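Local coordinates for protein glycosyl hydrolase (Aspergillus fumigatus, PDB 2X8R) that probably hydrolyses the beta-1,4 linkages between N-acetylmuramic acid and N-acetylglucosamine in bacterial peptidoglycan, as a family 25 lysozyme, at residues G60-S72 with Y108-F122. Residues are numbered along the deposited sequence; the frame is centred on the assembly and turned at random.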
loop_
_atom_site.group_PDB
_atom_site.type_symbol
_atom_site.label_atom_id
_atom_site.label_comp_id
_atom_site.label_asym_id
_atom_site.label_seq_id
_atom_site.Cartn_x
_atom_site.Cartn_y
_atom_site.Cartn_z
ATOM N N GLY A 60 7.535 -1.248 0.595
ATOM C CA GLY A 60 7.308 -0.835 -0.799
ATOM C C GLY A 60 5.844 -0.936 -1.180
ATOM O O GLY A 60 5.053 -1.584 -0.470
ATOM N N TYR A 61 5.465 -0.281 -2.291
ATOM C CA TYR A 61 4.161 -0.581 -2.841
ATOM C C TYR A 61 4.229 -0.739 -4.341
ATOM O O TYR A 61 5.170 -0.235 -4.961
ATOM C CB TYR A 61 3.096 0.458 -2.398
ATOM C CG TYR A 61 3.104 1.849 -3.049
ATOM C CD1 TYR A 61 2.534 2.057 -4.293
ATOM C CD2 TYR A 61 3.601 2.971 -2.352
ATOM C CE1 TYR A 61 2.468 3.358 -4.855
ATOM C CE2 TYR A 61 3.511 4.258 -2.897
ATOM C CZ TYR A 61 2.952 4.441 -4.138
ATOM O OH TYR A 61 2.880 5.719 -4.710
ATOM N N HIS A 62 3.258 -1.487 -4.876
ATOM C CA HIS A 62 3.149 -1.800 -6.284
ATOM C C HIS A 62 1.896 -1.128 -6.875
ATOM O O HIS A 62 0.802 -1.296 -6.343
ATOM C CB HIS A 62 3.041 -3.338 -6.467
ATOM C CG HIS A 62 2.857 -3.724 -7.898
ATOM N ND1 HIS A 62 3.893 -3.657 -8.808
ATOM C CD2 HIS A 62 1.749 -4.068 -8.601
ATOM C CE1 HIS A 62 3.434 -3.996 -10.005
ATOM N NE2 HIS A 62 2.143 -4.237 -9.906
ATOM N N PHE A 63 2.046 -0.383 -7.975
ATOM C CA PHE A 63 0.852 0.118 -8.613
ATOM C C PHE A 63 0.341 -0.920 -9.613
ATOM O O PHE A 63 0.958 -1.138 -10.649
ATOM C CB PHE A 63 1.071 1.452 -9.306
ATOM C CG PHE A 63 -0.204 2.049 -9.718
ATOM C CD1 PHE A 63 -0.756 1.765 -10.965
ATOM C CD2 PHE A 63 -0.940 2.796 -8.806
ATOM C CE1 PHE A 63 -2.021 2.286 -11.326
ATOM C CE2 PHE A 63 -2.200 3.280 -9.156
ATOM C CZ PHE A 63 -2.711 3.029 -10.427
ATOM N N ALA A 64 -0.793 -1.508 -9.316
ATOM C CA ALA A 64 -1.336 -2.528 -10.147
ATOM C C ALA A 64 -1.798 -2.027 -11.494
ATOM O O ALA A 64 -2.352 -0.999 -11.570
ATOM C CB ALA A 64 -2.476 -3.170 -9.475
ATOM N N ARG A 65 -1.601 -2.838 -12.528
ATOM C CA ARG A 65 -2.201 -2.618 -13.836
ATOM C C ARG A 65 -2.746 -3.963 -14.301
ATOM O O ARG A 65 -2.083 -4.684 -15.046
ATOM C CB ARG A 65 -1.165 -2.091 -14.827
ATOM C CG ARG A 65 -0.798 -0.631 -14.621
ATOM C CD ARG A 65 -1.087 0.192 -15.867
ATOM N NE ARG A 65 0.136 0.626 -16.533
ATOM C CZ ARG A 65 0.231 0.879 -17.834
ATOM N NH1 ARG A 65 -0.831 0.739 -18.617
ATOM N NH2 ARG A 65 1.385 1.269 -18.355
ATOM N N PRO A 66 -3.946 -4.311 -13.842
ATOM C CA PRO A 66 -4.440 -5.670 -13.983
ATOM C C PRO A 66 -4.708 -6.118 -15.416
ATOM O O PRO A 66 -4.877 -7.245 -15.621
ATOM C CB PRO A 66 -5.727 -5.682 -13.138
ATOM C CG PRO A 66 -5.408 -4.687 -12.116
ATOM C CD PRO A 66 -4.664 -3.609 -12.798
ATOM N N ASP A 67 -4.844 -5.185 -16.331
ATOM C CA ASP A 67 -4.982 -5.503 -17.757
ATOM C C ASP A 67 -3.682 -5.997 -18.431
ATOM O O ASP A 67 -3.724 -6.564 -19.568
ATOM C CB ASP A 67 -5.595 -4.312 -18.523
ATOM C CG ASP A 67 -4.778 -3.027 -18.414
ATOM O OD1 ASP A 67 -4.154 -2.721 -17.376
ATOM O OD2 ASP A 67 -4.788 -2.258 -19.403
ATOM N N LYS A 68 -2.541 -5.852 -17.751
ATOM C CA LYS A 68 -1.236 -6.093 -18.415
ATOM C C LYS A 68 -0.662 -7.491 -18.177
ATOM O O LYS A 68 0.265 -7.935 -18.910
ATOM C CB LYS A 68 -0.203 -5.049 -17.979
ATOM C CG LYS A 68 -0.499 -3.625 -18.416
ATOM C CD LYS A 68 -0.626 -3.527 -19.953
ATOM C CE LYS A 68 -1.128 -2.143 -20.339
ATOM N NZ LYS A 68 -1.316 -2.015 -21.820
ATOM N N SER A 69 -1.151 -8.175 -17.144
ATOM C CA SER A 69 -0.629 -9.506 -16.778
ATOM C C SER A 69 -1.466 -10.099 -15.671
ATOM O O SER A 69 -2.372 -9.436 -15.150
ATOM C CB SER A 69 0.834 -9.374 -16.276
ATOM O OG SER A 69 0.821 -8.990 -14.907
ATOM N N THR A 70 -1.123 -11.314 -15.259
ATOM C CA THR A 70 -1.788 -11.941 -14.116
ATOM C C THR A 70 -1.342 -11.257 -12.848
ATOM O O THR A 70 -0.329 -10.549 -12.853
ATOM C CB THR A 70 -1.476 -13.432 -13.989
ATOM O OG1 THR A 70 -0.072 -13.634 -13.769
ATOM C CG2 THR A 70 -1.909 -14.190 -15.256
ATOM N N GLY A 71 -2.108 -11.470 -11.778
ATOM C CA GLY A 71 -1.758 -10.930 -10.434
ATOM C C GLY A 71 -0.428 -11.497 -9.929
ATOM O O GLY A 71 0.414 -10.757 -9.372
ATOM N N SER A 72 -0.202 -12.782 -10.178
ATOM C CA SER A 72 1.035 -13.432 -9.742
ATOM C C SER A 72 2.265 -12.837 -10.433
ATOM O O SER A 72 3.309 -12.598 -9.794
ATOM C CB SER A 72 0.925 -14.933 -10.085
ATOM O OG SER A 72 2.221 -15.526 -9.974
ATOM N N TYR A 108 -9.880 -1.268 -15.693
ATOM C CA TYR A 108 -8.839 -1.919 -16.504
ATOM C C TYR A 108 -9.453 -2.913 -17.516
ATOM O O TYR A 108 -8.781 -3.825 -18.002
ATOM C CB TYR A 108 -7.794 -2.637 -15.595
ATOM C CG TYR A 108 -7.100 -1.691 -14.606
ATOM C CD1 TYR A 108 -5.927 -1.032 -14.937
ATOM C CD2 TYR A 108 -7.629 -1.490 -13.314
ATOM C CE1 TYR A 108 -5.306 -0.152 -14.018
ATOM C CE2 TYR A 108 -7.036 -0.632 -12.401
ATOM C CZ TYR A 108 -5.872 0.036 -12.745
ATOM O OH TYR A 108 -5.267 0.889 -11.844
ATOM N N GLY A 109 -10.758 -2.782 -17.753
ATOM C CA GLY A 109 -11.457 -3.636 -18.714
ATOM C C GLY A 109 -11.808 -5.000 -18.155
ATOM O O GLY A 109 -12.302 -5.890 -18.884
ATOM N N LEU A 110 -11.608 -5.191 -16.860
ATOM C CA LEU A 110 -11.897 -6.479 -16.249
ATOM C C LEU A 110 -13.287 -6.460 -15.610
ATOM O O LEU A 110 -13.757 -5.414 -15.142
ATOM C CB LEU A 110 -10.841 -6.801 -15.186
ATOM C CG LEU A 110 -9.393 -7.114 -15.591
ATOM C CD1 LEU A 110 -8.773 -7.894 -14.421
ATOM C CD2 LEU A 110 -9.396 -7.954 -16.862
ATOM N N SER A 111 -13.922 -7.634 -15.573
ATOM C CA SER A 111 -15.169 -7.842 -14.868
ATOM C C SER A 111 -14.907 -7.989 -13.384
ATOM O O SER A 111 -13.757 -8.110 -12.963
ATOM C CB SER A 111 -15.857 -9.116 -15.377
ATOM O OG SER A 111 -15.165 -10.299 -14.943
ATOM N N HIS A 112 -15.975 -7.982 -12.586
ATOM C CA HIS A 112 -15.851 -8.227 -11.173
ATOM C C HIS A 112 -15.142 -9.551 -10.938
ATOM O O HIS A 112 -14.196 -9.606 -10.148
ATOM C CB HIS A 112 -17.235 -8.262 -10.519
ATOM C CG HIS A 112 -17.870 -6.926 -10.413
ATOM N ND1 HIS A 112 -19.090 -6.737 -9.792
ATOM C CD2 HIS A 112 -17.469 -5.710 -10.840
ATOM C CE1 HIS A 112 -19.404 -5.454 -9.842
ATOM N NE2 HIS A 112 -18.438 -4.811 -10.471
ATOM N N SER A 113 -15.543 -10.622 -11.639
ATOM C CA SER A 113 -14.934 -11.898 -11.276
ATOM C C SER A 113 -13.487 -11.932 -11.710
ATOM O O SER A 113 -12.661 -12.563 -11.048
ATOM C CB SER A 113 -15.679 -13.128 -11.804
ATOM O OG SER A 113 -15.906 -13.010 -13.173
ATOM N N GLN A 114 -13.187 -11.297 -12.831
ATOM C CA GLN A 114 -11.782 -11.227 -13.281
ATOM C C GLN A 114 -10.907 -10.440 -12.326
ATOM O O GLN A 114 -9.745 -10.802 -12.084
ATOM C CB GLN A 114 -11.658 -10.647 -14.690
ATOM C CG GLN A 114 -12.201 -11.604 -15.729
ATOM C CD GLN A 114 -12.277 -10.976 -17.086
ATOM O OE1 GLN A 114 -12.665 -9.809 -17.223
ATOM N NE2 GLN A 114 -11.894 -11.736 -18.120
ATOM N N MET A 115 -11.450 -9.330 -11.837
ATOM C CA MET A 115 -10.682 -8.454 -10.945
ATOM C C MET A 115 -10.476 -9.147 -9.606
ATOM O O MET A 115 -9.366 -9.147 -9.056
ATOM C CB MET A 115 -11.399 -7.130 -10.780
ATOM C CG MET A 115 -10.617 -6.092 -9.955
ATOM S SD MET A 115 -9.011 -5.682 -10.649
ATOM C CE MET A 115 -9.563 -4.647 -11.997
ATOM N N VAL A 116 -11.527 -9.791 -9.090
ATOM C CA VAL A 116 -11.362 -10.502 -7.820
ATOM C C VAL A 116 -10.282 -11.602 -7.966
ATOM O O VAL A 116 -9.410 -11.769 -7.093
ATOM C CB VAL A 116 -12.719 -10.992 -7.317
ATOM C CG1 VAL A 116 -12.563 -12.032 -6.172
ATOM C CG2 VAL A 116 -13.585 -9.744 -6.907
ATOM N N ALA A 117 -10.297 -12.313 -9.091
ATOM C CA ALA A 117 -9.316 -13.360 -9.345
ATOM C C ALA A 117 -7.895 -12.783 -9.437
ATOM O O ALA A 117 -6.929 -13.354 -8.883
ATOM C CB ALA A 117 -9.678 -14.122 -10.664
ATOM N N TRP A 118 -7.783 -11.652 -10.130
ATOM C CA TRP A 118 -6.482 -10.973 -10.297
ATOM C C TRP A 118 -5.925 -10.592 -8.913
ATOM O O TRP A 118 -4.781 -10.921 -8.602
ATOM C CB TRP A 118 -6.611 -9.721 -11.186
ATOM C CG TRP A 118 -5.291 -9.162 -11.608
ATOM C CD1 TRP A 118 -4.676 -9.353 -12.817
ATOM C CD2 TRP A 118 -4.444 -8.279 -10.863
ATOM N NE1 TRP A 118 -3.460 -8.696 -12.841
ATOM C CE2 TRP A 118 -3.305 -8.013 -11.666
ATOM C CE3 TRP A 118 -4.530 -7.693 -9.586
ATOM C CZ2 TRP A 118 -2.243 -7.196 -11.231
ATOM C CZ3 TRP A 118 -3.460 -6.859 -9.133
ATOM C CH2 TRP A 118 -2.344 -6.613 -9.959
ATOM N N ILE A 119 -6.754 -9.956 -8.090
ATOM C CA ILE A 119 -6.289 -9.533 -6.747
ATOM C C ILE A 119 -5.959 -10.739 -5.868
ATOM O O ILE A 119 -4.928 -10.745 -5.175
ATOM C CB ILE A 119 -7.317 -8.561 -6.049
ATOM C CG1 ILE A 119 -7.585 -7.329 -6.916
ATOM C CG2 ILE A 119 -6.807 -8.091 -4.645
ATOM C CD1 ILE A 119 -8.886 -6.604 -6.518
ATOM N N HIS A 120 -6.799 -11.781 -5.899
ATOM C CA HIS A 120 -6.442 -13.014 -5.202
ATOM C C HIS A 120 -5.090 -13.568 -5.685
ATOM O O HIS A 120 -4.223 -13.942 -4.873
ATOM C CB HIS A 120 -7.562 -14.045 -5.341
ATOM C CG HIS A 120 -8.603 -13.958 -4.269
ATOM N ND1 HIS A 120 -9.943 -13.815 -4.541
ATOM C CD2 HIS A 120 -8.503 -14.026 -2.920
ATOM C CE1 HIS A 120 -10.625 -13.809 -3.408
ATOM N NE2 HIS A 120 -9.772 -13.924 -2.409
ATOM N N ASP A 121 -4.884 -13.577 -6.996
ATOM C CA ASP A 121 -3.627 -14.079 -7.530
ATOM C C ASP A 121 -2.403 -13.274 -7.016
ATOM O O ASP A 121 -1.384 -13.870 -6.662
ATOM C CB ASP A 121 -3.660 -14.101 -9.038
ATOM C CG ASP A 121 -4.556 -15.254 -9.595
ATOM O OD1 ASP A 121 -5.032 -16.074 -8.786
ATOM O OD2 ASP A 121 -4.739 -15.373 -10.828
ATOM N N PHE A 122 -2.515 -11.943 -7.032
ATOM C CA PHE A 122 -1.460 -11.094 -6.469
ATOM C C PHE A 122 -1.210 -11.395 -4.984
ATOM O O PHE A 122 -0.067 -11.649 -4.566
ATOM C CB PHE A 122 -1.801 -9.600 -6.628
ATOM C CG PHE A 122 -0.650 -8.690 -6.246
ATOM C CD1 PHE A 122 -0.362 -8.409 -4.901
ATOM C CD2 PHE A 122 0.183 -8.172 -7.251
ATOM C CE1 PHE A 122 0.722 -7.576 -4.556
ATOM C CE2 PHE A 122 1.267 -7.345 -6.934
ATOM C CZ PHE A 122 1.552 -7.062 -5.541
HETATM O O HOH W 1 -4.454 -12.942 -12.430
#
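Strand 57-63 ends in a loop that turns through Arg65-Lys68 and enters helix 71-79 at Gly71, whose CA comes within 4.0 Å of the CA of Phe122, while Asp67 draws near Tyr108 at the other end of the contact. The Trp118 side chain lies within this bend. With CG anti to its backbone N (chi1 -168°), its indole reaches across from helix 112-130 and is sandwiched: Pro66 CB lies over one face, 3.6 Å from the centroid of the five-membered ring, and Gly71 CA covers the opposite face. At the indole edge, NE1 donates to Ser69 O (2.7 Å, 146° at the hydrogen), a bond almost in the ring plane that fixes the rotation of the ring. Ala64 CB meets CH2 of the six-membered ring.

Proline suits the second position of the type I turn because its ring restrains phi. That ring also serves two aromatics: CD sits 3.4 Å from the centroid of the Tyr108 ring, nearly on its normal, while CB and CG face Trp118 and meet Met115 SD. Tyr108 OH hydrogen-bonds to Glu99 O. Gly71, lacking a side chain, lets the backbones come this close, and its CA makes a CA-H...O contact with Trp118 O. A water accepts from Gly71 N and donates to Asp121 OD2, bridging the N-terminal end of helix 71-79 to helix 112-130. The His62 and Phe122 rings are nearly parallel (25°) but barely overlap; Thr34 and Gln74 hydrogen-bond His62.

In this TIM-barrel-like family 25 fold, the beta-alpha loop packs against helix 112-130, which follows the neighbouring parallel strand 95-97.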